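Local coordinates for clostripain-related protein (Bacteroides thetaiotaomicron, PDB 6N9J), which is a secreted C11 cysteine protease of the clostripain family, which probably cleaves peptide bonds through a covalent enzyme-substrate intermediate, at residues 138-143 against 170-175; 84-89 against 144-149; 288-293 against 305-310. All coordinates share one frame; numbering follows the deposited sequence.

Contact 1: residues 138-143 against 170-175; sequences MNIPDL and YQLRNR
Ile140 and Leu143, one turn apart on helix 140-146, divide the two branches of Leu172 between them. Ile140 CG2 lies 4.0 Å from Leu172 CD2, and Leu143 CD2 meets Leu172 CD1 at the same separation of 4.0 Å. In both pairs the side chains cross at about a right angle, methyl against methyl. With Ile140 CG2 anti to the backbone N, the methyl points into the gap between Leu172 and Gln171, 4.1 Å from Gln171 CG. The Gln171 chain then bends at chi2 (80°) and carries the amide off this surface; OE1 accepts from the backbone N of Glu365.

Behind this apolar layer, Leu172 is the first residue to leave helical geometry after helix 166-171, and the turn that follows is tied back to the helix. Tyr170 O receives Arg173 NH1 at 2.8 Å, with the oxygen in the guanidinium plane, while Arg173 N comes to it from the opposite face of the carbonyl plane. Arg173 CD sits over the centre of the Tyr170 ring, and Trp366 meets that ring edge-to-face. On the other flank, Leu143 rests on Met89 of helix 86-99. Helices 140-146 and 166-171 belong to successive beta-alpha-beta crossovers, leading into the parallel strands 155-159 and 178-181 of the central sheet, as in the caspase-like fold of clan CD.

Contact 2: residues 84-89 against 144-149; sequences VDVDVM and NEALSV
Glu145, whose side chain lies against Val86, has its carbonyl O gripped by two donors from one residue. Ser148 OG gives the shorter bond to Glu145 O, 2.6 Å with a C=O...donor angle of 148°, and Ser148 N adds a backbone bond. Together they hold the serine against the carbonyl three residues earlier. The contact joins helices 86-99 and 140-146, which lead into the neighbouring parallel strands 105-110 and 155-159 of the sheet in the caspase-like alpha/beta fold.

The chains approach most closely at Ala146, whose CA is 5.6 Å from Val86 CA, a spacing consistent with its small side chain. Val86 points CG1 across the junction, where it lies 4.2 Å from Ala146 CB and 4.1 Å from Glu145 CG, so one methyl covers both residues. Glu145 crosses Val86 at about a right angle with its methylenes against the valine, and its bent chain carries the carboxylate to Lys90, one turn further along helix 86-99 from Val86, in a salt bridge through OE2. Met138 packs on both Met89 and Ala146, and Tyr16 of strand 9-18 also touches Met89.

The start of helix 86-99 is fixed by Asp85 at the N-cap, whose OD1 accepts from Val88 N at 3.1 Å and, weakly, from Asp87 N. One turn on, Met89 extends straight to its sulfur, which sits 3.6 Å from Ala146 CB. A bend at chi3 (-68°) then turns CE away from Ala146, leaving the touch to SD and to Met89 CG, which is 3.9 Å from Ala146 CB.

Contact 3: residues 288-293 against 305-310; sequences HDLMGL and NHYKEM
The sulfur-aromatic contact is between Met291 and Tyr307. Met291 SD lies 5.5 Å from the centroid of the Tyr307 ring and almost in the ring plane, 89° off its normal, so the sulfur addresses the edge of the ring. The closest ring atom is Tyr307 CE2, 4.2 Å from Met291 SD. Bends at chi2 and chi3 of Met291 lead the chain past this edge and on to the next residue of the facing helix.

Van der Waals contacts continue to either end of this edge. Met291 CE is 3.9 Å from Lys308 CG, with the two side chains at about a right angle; only the first part of the lysine takes part, its ammonium end leading away. On the other flank the Tyr307 hydroxyl abuts the fork of Leu290, with OH 3.6 Å from Leu290 CD2 and equally close to Leu290 CG. Helices 290-297 and 301-314 follow each other through a short connection and pack as an alpha-alpha hairpin. Tyr311 touches both Leu290 and Met291 from the next turn of the second helix, and Leu251 and Thr255 of helix 248-259 also touch Tyr307.

Hydrogen bonding sets the start of the first helix. Asp289, its N-cap, accepts Gly292 N on OD2 at 3.0 Å with an N-H...O angle of 147°. The other carboxylate oxygen, OD1, is held by Tyr279 OH and Glu342 N.

Overall arrangement
From the N terminus, contact 2 opens at 84-89 and contact 1 at 138-143; 144-149 then closes contact 2 before 170-175 closes contact 1, so the two loops cross. Their centres are about 10 Å apart, and they share helix 140-146, which thus lies between helix 86-99 and the end of helix 166-171 alongside the central sheet. Arg175 NE of contact 1 also reaches Asn144 OD1 of contact 2 at 2.9 Å, a probable hydrogen bond. Contact 3 comes later in series, closing a short loop between consecutive helices; its centre is about 23 Å from that of contact 1 and about 32 Å from that of contact 2, and it touches neither.

Contact 1: residues 138-143 against 170-175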
loop_
_atom_site.group_PDB
_atom_site.type_symbol
_atom_site.label_atom_id
_atom_site.label_comp_id
_atom_site.label_asym_id
_atom_site.label_seq_id
_atom_site.Cartn_x
_atom_site.Cartn_y
_atom_site.Cartn_z
ATOM N N MET A 138 3.505 -3.257 12.690
ATOM C CA MET A 138 3.526 -4.619 12.178
ATOM C C MET A 138 4.706 -4.845 11.229
ATOM O O MET A 138 4.887 -4.123 10.257
ATOM C CB MET A 138 2.191 -4.945 11.474
ATOM C CG MET A 138 1.755 -6.408 11.589
ATOM S SD MET A 138 0.241 -6.866 10.678
ATOM C CE MET A 138 -0.006 -8.508 11.324
ATOM N N ASN A 139 5.513 -5.854 11.524
ATOM C CA ASN A 139 6.607 -6.227 10.638
ATOM C C ASN A 139 6.054 -7.034 9.464
ATOM O O ASN A 139 5.090 -7.781 9.627
ATOM C CB ASN A 139 7.669 -7.015 11.410
ATOM C CG ASN A 139 8.450 -6.141 12.386
ATOM O OD1 ASN A 139 9.313 -5.366 11.975
ATOM N ND2 ASN A 139 8.163 -6.272 13.685
ATOM N N ILE A 140 6.644 -6.877 8.283
ATOM C CA ILE A 140 6.095 -7.501 7.079
ATOM C C ILE A 140 6.013 -9.034 7.170
ATOM O O ILE A 140 5.051 -9.614 6.677
ATOM C CB ILE A 140 6.896 -7.095 5.820
ATOM C CG1 ILE A 140 7.016 -5.572 5.749
ATOM C CG2 ILE A 140 6.227 -7.633 4.552
ATOM C CD1 ILE A 140 5.689 -4.857 5.752
ATOM N N PRO A 141 7.000 -9.699 7.806
ATOM C CA PRO A 141 6.776 -11.129 8.060
ATOM C C PRO A 141 5.553 -11.440 8.935
ATOM O O PRO A 141 4.937 -12.488 8.745
ATOM C CB PRO A 141 8.067 -11.550 8.757
ATOM C CG PRO A 141 9.087 -10.691 8.119
ATOM C CD PRO A 141 8.426 -9.350 7.983
ATOM N N ASP A 142 5.216 -10.553 9.868
ATOM C CA ASP A 142 4.017 -10.720 10.697
ATOM C C ASP A 142 2.748 -10.516 9.872
ATOM O O ASP A 142 1.774 -11.242 10.035
ATOM C CB ASP A 142 4.025 -9.746 11.887
ATOM C CG ASP A 142 5.078 -10.094 12.924
ATOM O OD1 ASP A 142 5.388 -11.292 13.082
ATOM O OD2 ASP A 142 5.592 -9.167 13.588
ATOM N N LEU A 143 2.770 -9.523 8.984
ATOM C CA LEU A 143 1.661 -9.300 8.063
ATOM C C LEU A 143 1.446 -10.511 7.149
ATOM O O LEU A 143 0.309 -10.887 6.865
ATOM C CB LEU A 143 1.903 -8.041 7.231
ATOM C CG LEU A 143 0.848 -7.626 6.206
ATOM C CD1 LEU A 143 -0.528 -7.418 6.853
ATOM C CD2 LEU A 143 1.284 -6.376 5.475
ATOM N N TYR A 170 7.575 -8.598 -2.971
ATOM C CA TYR A 170 8.144 -9.936 -3.139
ATOM C C TYR A 170 7.866 -10.796 -1.900
ATOM O O TYR A 170 7.522 -11.971 -2.028
ATOM C CB TYR A 170 9.655 -9.899 -3.428
ATOM C CG TYR A 170 10.181 -11.251 -3.901
ATOM C CD1 TYR A 170 10.123 -11.608 -5.244
ATOM C CD2 TYR A 170 10.683 -12.182 -3.000
ATOM C CE1 TYR A 170 10.571 -12.840 -5.677
ATOM C CE2 TYR A 170 11.137 -13.412 -3.422
ATOM C CZ TYR A 170 11.080 -13.737 -4.763
ATOM O OH TYR A 170 11.530 -14.967 -5.191
ATOM N N GLN A 171 8.001 -10.211 -0.709
ATOM C CA GLN A 171 7.761 -10.947 0.542
ATOM C C GLN A 171 6.325 -11.458 0.666
ATOM O O GLN A 171 6.075 -12.532 1.232
ATOM C CB GLN A 171 8.076 -10.075 1.755
ATOM C CG GLN A 171 8.289 -10.866 3.041
ATOM C CD GLN A 171 9.685 -11.489 3.153
ATOM O OE1 GLN A 171 10.680 -10.959 2.632
ATOM N NE2 GLN A 171 9.762 -12.621 3.848
ATOM N N LEU A 172 5.390 -10.669 0.139
ATOM C CA LEU A 172 3.967 -10.978 0.186
ATOM C C LEU A 172 3.409 -11.511 -1.129
ATOM O O LEU A 172 2.192 -11.551 -1.299
ATOM C CB LEU A 172 3.173 -9.729 0.570
ATOM C CG LEU A 172 3.567 -9.046 1.875
ATOM C CD1 LEU A 172 2.768 -7.770 2.052
ATOM C CD2 LEU A 172 3.328 -9.975 3.026
ATOM N N ARG A 173 4.275 -11.909 -2.061
ATOM C CA ARG A 173 3.825 -12.210 -3.429
ATOM C C ARG A 173 2.794 -13.347 -3.528
ATOM O O ARG A 173 1.975 -13.362 -4.456
ATOM C CB ARG A 173 5.021 -12.539 -4.333
ATOM C CG ARG A 173 5.717 -13.857 -4.004
ATOM C CD ARG A 173 7.054 -13.985 -4.709
ATOM N NE ARG A 173 7.706 -15.261 -4.416
ATOM C CZ ARG A 173 8.332 -15.535 -3.277
ATOM N NH1 ARG A 173 8.402 -14.625 -2.311
ATOM N NH2 ARG A 173 8.888 -16.721 -3.101
ATOM N N ASN A 174 2.827 -14.286 -2.587
ATOM C CA ASN A 174 1.916 -15.430 -2.638
ATOM C C ASN A 174 0.557 -15.144 -1.997
ATOM O O ASN A 174 -0.285 -16.043 -1.880
ATOM C CB ASN A 174 2.558 -16.649 -1.967
ATOM C CG ASN A 174 3.743 -17.190 -2.749
ATOM O OD1 ASN A 174 3.692 -17.314 -3.976
ATOM N ND2 ASN A 174 4.824 -17.503 -2.041
ATOM N N ARG A 175 0.338 -13.895 -1.592
ATOM C CA ARG A 175 -0.898 -13.521 -0.906
ATOM C C ARG A 175 -1.908 -12.827 -1.817
ATOM O O ARG A 175 -3.099 -12.794 -1.505
ATOM C CB ARG A 175 -0.591 -12.607 0.283
ATOM C CG ARG A 175 0.280 -13.252 1.324
ATOM C CD ARG A 175 -0.353 -14.544 1.803
ATOM N NE ARG A 175 0.454 -15.151 2.849
ATOM C CZ ARG A 175 0.509 -16.454 3.090
ATOM N NH1 ARG A 175 1.278 -16.907 4.072
ATOM N NH2 ARG A 175 -0.202 -17.302 2.352
#

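Contact 2: residues 84-89 against 144-149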
loop_
_atom_site.group_PDB
_atom_site.type_symbol
_atom_site.label_atom_id
_atom_site.label_comp_id
_atom_site.label_asym_id
_atom_site.label_seq_id
_atom_site.Cartn_x
_atom_site.Cartn_y
_atom_site.Cartn_z
ATOM N N VAL A 84 -2.699 -4.056 15.038
ATOM C CA VAL A 84 -1.590 -4.550 14.228
ATOM C C VAL A 84 -0.906 -5.740 14.920
ATOM O O VAL A 84 0.191 -6.148 14.539
ATOM C CB VAL A 84 -0.555 -3.432 13.922
ATOM C CG1 VAL A 84 -1.228 -2.284 13.162
ATOM C CG2 VAL A 84 0.063 -2.930 15.176
ATOM N N ASP A 85 -1.563 -6.293 15.937
ATOM C CA ASP A 85 -1.137 -7.561 16.522
ATOM C C ASP A 85 -1.614 -8.719 15.631
ATOM O O ASP A 85 -2.693 -8.643 15.051
ATOM C CB ASP A 85 -1.681 -7.710 17.940
ATOM C CG ASP A 85 -1.519 -9.118 18.481
ATOM O OD1 ASP A 85 -2.485 -9.910 18.378
ATOM O OD2 ASP A 85 -0.427 -9.434 19.003
ATOM N N VAL A 86 -0.814 -9.775 15.512
ATOM C CA VAL A 86 -1.076 -10.798 14.501
ATOM C C VAL A 86 -2.381 -11.547 14.748
ATOM O O VAL A 86 -3.156 -11.777 13.824
ATOM C CB VAL A 86 0.070 -11.825 14.415
ATOM C CG1 VAL A 86 -0.216 -12.849 13.313
ATOM C CG2 VAL A 86 1.387 -11.122 14.153
ATOM N N ASP A 87 -2.619 -11.906 16.003
ATOM C CA ASP A 87 -3.786 -12.681 16.376
ATOM C C ASP A 87 -5.059 -11.846 16.327
ATOM O O ASP A 87 -6.144 -12.384 16.122
ATOM C CB ASP A 87 -3.596 -13.285 17.765
ATOM C CG ASP A 87 -2.475 -14.319 17.806
ATOM O OD1 ASP A 87 -2.222 -14.985 16.775
ATOM O OD2 ASP A 87 -1.841 -14.468 18.873
ATOM N N VAL A 88 -4.928 -10.537 16.506
ATOM C CA VAL A 88 -6.063 -9.631 16.359
ATOM C C VAL A 88 -6.520 -9.572 14.900
ATOM O O VAL A 88 -7.711 -9.754 14.610
ATOM C CB VAL A 88 -5.726 -8.208 16.838
ATOM C CG1 VAL A 88 -6.755 -7.199 16.323
ATOM C CG2 VAL A 88 -5.638 -8.170 18.354
ATOM N N MET A 89 -5.563 -9.318 14.001
ATOM C CA MET A 89 -5.811 -9.209 12.564
ATOM C C MET A 89 -6.318 -10.516 11.989
ATOM O O MET A 89 -7.187 -10.519 11.132
ATOM C CB MET A 89 -4.534 -8.787 11.814
ATOM C CG MET A 89 -4.690 -8.764 10.290
ATOM S SD MET A 89 -3.251 -8.181 9.336
ATOM C CE MET A 89 -3.229 -6.464 9.817
ATOM N N ASN A 144 2.537 -11.118 6.690
ATOM C CA ASN A 144 2.454 -12.289 5.817
ATOM C C ASN A 144 1.893 -13.498 6.551
ATOM O O ASN A 144 1.267 -14.368 5.953
ATOM C CB ASN A 144 3.833 -12.627 5.234
ATOM C CG ASN A 144 3.746 -13.540 4.031
ATOM O OD1 ASN A 144 2.785 -13.482 3.265
ATOM N ND2 ASN A 144 4.752 -14.389 3.857
ATOM N N GLU A 145 2.124 -13.552 7.854
ATOM C CA GLU A 145 1.583 -14.627 8.674
ATOM C C GLU A 145 0.086 -14.433 8.907
ATOM O O GLU A 145 -0.683 -15.398 8.883
ATOM C CB GLU A 145 2.327 -14.715 10.014
ATOM C CG GLU A 145 1.686 -15.655 11.043
ATOM C CD GLU A 145 1.521 -17.084 10.530
ATOM O OE1 GLU A 145 2.332 -17.506 9.675
ATOM O OE2 GLU A 145 0.578 -17.787 10.974
ATOM N N ALA A 146 -0.336 -13.192 9.131
ATOM C CA ALA A 146 -1.762 -12.936 9.340
ATOM C C ALA A 146 -2.509 -13.254 8.054
ATOM O O ALA A 146 -3.514 -13.951 8.068
ATOM C CB ALA A 146 -2.007 -11.504 9.774
ATOM N N LEU A 147 -1.973 -12.781 6.935
ATOM C CA LEU A 147 -2.551 -13.046 5.626
ATOM C C LEU A 147 -2.685 -14.547 5.310
ATOM O O LEU A 147 -3.414 -14.926 4.394
ATOM C CB LEU A 147 -1.715 -12.359 4.546
ATOM C CG LEU A 147 -1.897 -10.851 4.418
ATOM C CD1 LEU A 147 -0.845 -10.306 3.462
ATOM C CD2 LEU A 147 -3.272 -10.518 3.908
ATOM N N SER A 148 -2.000 -15.394 6.079
ATOM C CA SER A 148 -1.975 -16.827 5.798
ATOM C C SER A 148 -3.306 -17.512 6.119
ATOM O O SER A 148 -3.589 -18.577 5.584
ATOM C CB SER A 148 -0.846 -17.517 6.575
ATOM O OG SER A 148 -1.229 -17.798 7.914
ATOM N N VAL A 149 -4.102 -16.915 7.003
ATOM C CA VAL A 149 -5.409 -17.460 7.365
ATOM C C VAL A 149 -6.500 -16.842 6.502
ATOM O O VAL A 149 -7.664 -17.211 6.600
ATOM C CB VAL A 149 -5.768 -17.208 8.850
ATOM C CG1 VAL A 149 -4.647 -17.679 9.773
ATOM C CG2 VAL A 149 -6.082 -15.741 9.079
#

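Contact 3: residues 288-293 against 305-310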
loop_
_atom_site.group_PDB
_atom_site.type_symbol
_atom_site.label_atom_id
_atom_site.label_comp_id
_atom_site.label_asym_id
_atom_site.label_seq_id
_atom_site.Cartn_x
_atom_site.Cartn_y
_atom_site.Cartn_z
ATOM N N HIS A 288 14.776 4.397 -3.005
ATOM C CA HIS A 288 15.188 4.842 -4.332
ATOM C C HIS A 288 14.444 4.101 -5.430
ATOM O O HIS A 288 14.003 2.976 -5.230
ATOM C CB HIS A 288 16.700 4.651 -4.517
ATOM C CG HIS A 288 17.521 5.556 -3.657
ATOM N ND1 HIS A 288 17.945 5.201 -2.395
ATOM C CD2 HIS A 288 17.962 6.817 -3.864
ATOM C CE1 HIS A 288 18.627 6.202 -1.865
ATOM N NE2 HIS A 288 18.656 7.194 -2.740
ATOM N N ASP A 289 14.334 4.722 -6.601
ATOM C CA ASP A 289 13.659 4.070 -7.709
ATOM C C ASP A 289 14.445 2.854 -8.216
ATOM O O ASP A 289 15.615 2.961 -8.613
ATOM C CB ASP A 289 13.413 5.062 -8.843
ATOM C CG ASP A 289 12.559 4.470 -9.952
ATOM O OD1 ASP A 289 11.307 4.360 -9.784
ATOM O OD2 ASP A 289 13.147 4.117 -10.990
ATOM N N LEU A 290 13.774 1.701 -8.212
ATOM C CA LEU A 290 14.390 0.433 -8.597
ATOM C C LEU A 290 14.961 0.435 -10.019
ATOM O O LEU A 290 16.065 -0.067 -10.240
ATOM C CB LEU A 290 13.382 -0.712 -8.448
ATOM C CG LEU A 290 13.874 -2.092 -8.892
ATOM C CD1 LEU A 290 14.992 -2.587 -7.987
ATOM C CD2 LEU A 290 12.741 -3.082 -8.919
ATOM N N MET A 291 14.221 0.990 -10.981
ATOM C CA MET A 291 14.737 1.058 -12.353
ATOM C C MET A 291 15.952 1.977 -12.419
ATOM O O MET A 291 16.907 1.704 -13.148
ATOM C CB MET A 291 13.663 1.534 -13.342
ATOM C CG MET A 291 14.186 1.667 -14.801
ATOM S SD MET A 291 14.773 0.125 -15.547
ATOM C CE MET A 291 13.235 -0.595 -16.106
ATOM N N GLY A 292 15.899 3.067 -11.652
ATOM C CA GLY A 292 16.984 4.031 -11.591
ATOM C C GLY A 292 18.229 3.375 -11.046
ATOM O O GLY A 292 19.332 3.610 -11.538
ATOM N N LEU A 293 18.052 2.510 -10.057
ATOM C CA LEU A 293 19.181 1.745 -9.531
ATOM C C LEU A 293 19.812 0.829 -10.591
ATOM O O LEU A 293 21.033 0.798 -10.739
ATOM C CB LEU A 293 18.758 0.912 -8.321
ATOM C CG LEU A 293 19.842 0.002 -7.727
ATOM C CD1 LEU A 293 21.050 0.806 -7.322
ATOM C CD2 LEU A 293 19.329 -0.802 -6.541
ATOM N N ASN A 305 18.444 -4.851 -21.421
ATOM C CA ASN A 305 17.256 -4.717 -22.252
ATOM C C ASN A 305 16.258 -5.828 -21.941
ATOM O O ASN A 305 15.068 -5.653 -22.126
ATOM C CB ASN A 305 17.623 -4.723 -23.740
ATOM C CG ASN A 305 18.451 -3.508 -24.144
ATOM O OD1 ASN A 305 18.444 -2.482 -23.462
ATOM N ND2 ASN A 305 19.167 -3.619 -25.261
ATOM N N HIS A 306 16.753 -6.971 -21.475
ATOM C CA HIS A 306 15.885 -8.051 -21.045
ATOM C C HIS A 306 15.244 -7.708 -19.697
ATOM O O HIS A 306 14.066 -7.977 -19.472
ATOM C CB HIS A 306 16.646 -9.365 -20.932
ATOM C CG HIS A 306 15.818 -10.479 -20.371
ATOM N ND1 HIS A 306 14.913 -11.189 -21.129
ATOM C CD2 HIS A 306 15.730 -10.983 -19.115
ATOM C CE1 HIS A 306 14.314 -12.089 -20.372
ATOM N NE2 HIS A 306 14.792 -11.984 -19.145
ATOM N N TYR A 307 16.038 -7.116 -18.806
ATOM C CA TYR A 307 15.542 -6.696 -17.505
ATOM C C TYR A 307 14.381 -5.723 -17.654
ATOM O O TYR A 307 13.386 -5.830 -16.946
ATOM C CB TYR A 307 16.654 -6.053 -16.665
ATOM C CG TYR A 307 16.142 -5.553 -15.340
ATOM C CD1 TYR A 307 16.043 -6.407 -14.251
ATOM C CD2 TYR A 307 15.728 -4.234 -15.181
ATOM C CE1 TYR A 307 15.557 -5.965 -13.045
ATOM C CE2 TYR A 307 15.234 -3.783 -13.974
ATOM C CZ TYR A 307 15.155 -4.653 -12.911
ATOM O OH TYR A 307 14.659 -4.221 -11.704
ATOM N N LYS A 308 14.512 -4.770 -18.572
ATOM C CA LYS A 308 13.456 -3.782 -18.772
ATOM C C LYS A 308 12.152 -4.453 -19.206
ATOM O O LYS A 308 11.075 -4.032 -18.793
ATOM C CB LYS A 308 13.877 -2.732 -19.797
ATOM C CG LYS A 308 15.028 -1.848 -19.313
ATOM C CD LYS A 308 15.135 -0.564 -20.118
ATOM C CE LYS A 308 15.444 -0.841 -21.579
ATOM N NZ LYS A 308 15.432 0.410 -22.399
ATOM N N GLU A 309 12.256 -5.491 -20.032
ATOM C CA GLU A 309 11.073 -6.243 -20.455
ATOM C C GLU A 309 10.392 -6.906 -19.267
ATOM O O GLU A 309 9.182 -6.818 -19.125
ATOM C CB GLU A 309 11.431 -7.307 -21.494
ATOM C CG GLU A 309 12.201 -6.798 -22.707
ATOM C CD GLU A 309 11.337 -6.016 -23.680
ATOM O OE1 GLU A 309 10.195 -5.654 -23.312
ATOM O OE2 GLU A 309 11.802 -5.773 -24.821
ATOM N N MET A 310 11.177 -7.574 -18.425
ATOM C CA MET A 310 10.643 -8.243 -17.249
ATOM C C MET A 310 10.084 -7.222 -16.281
ATOM O O MET A 310 9.110 -7.484 -15.583
ATOM C CB MET A 310 11.721 -9.082 -16.561
ATOM C CG MET A 310 12.252 -10.224 -17.405
ATOM S SD MET A 310 11.024 -11.433 -17.959
ATOM C CE MET A 310 10.756 -10.869 -19.624
#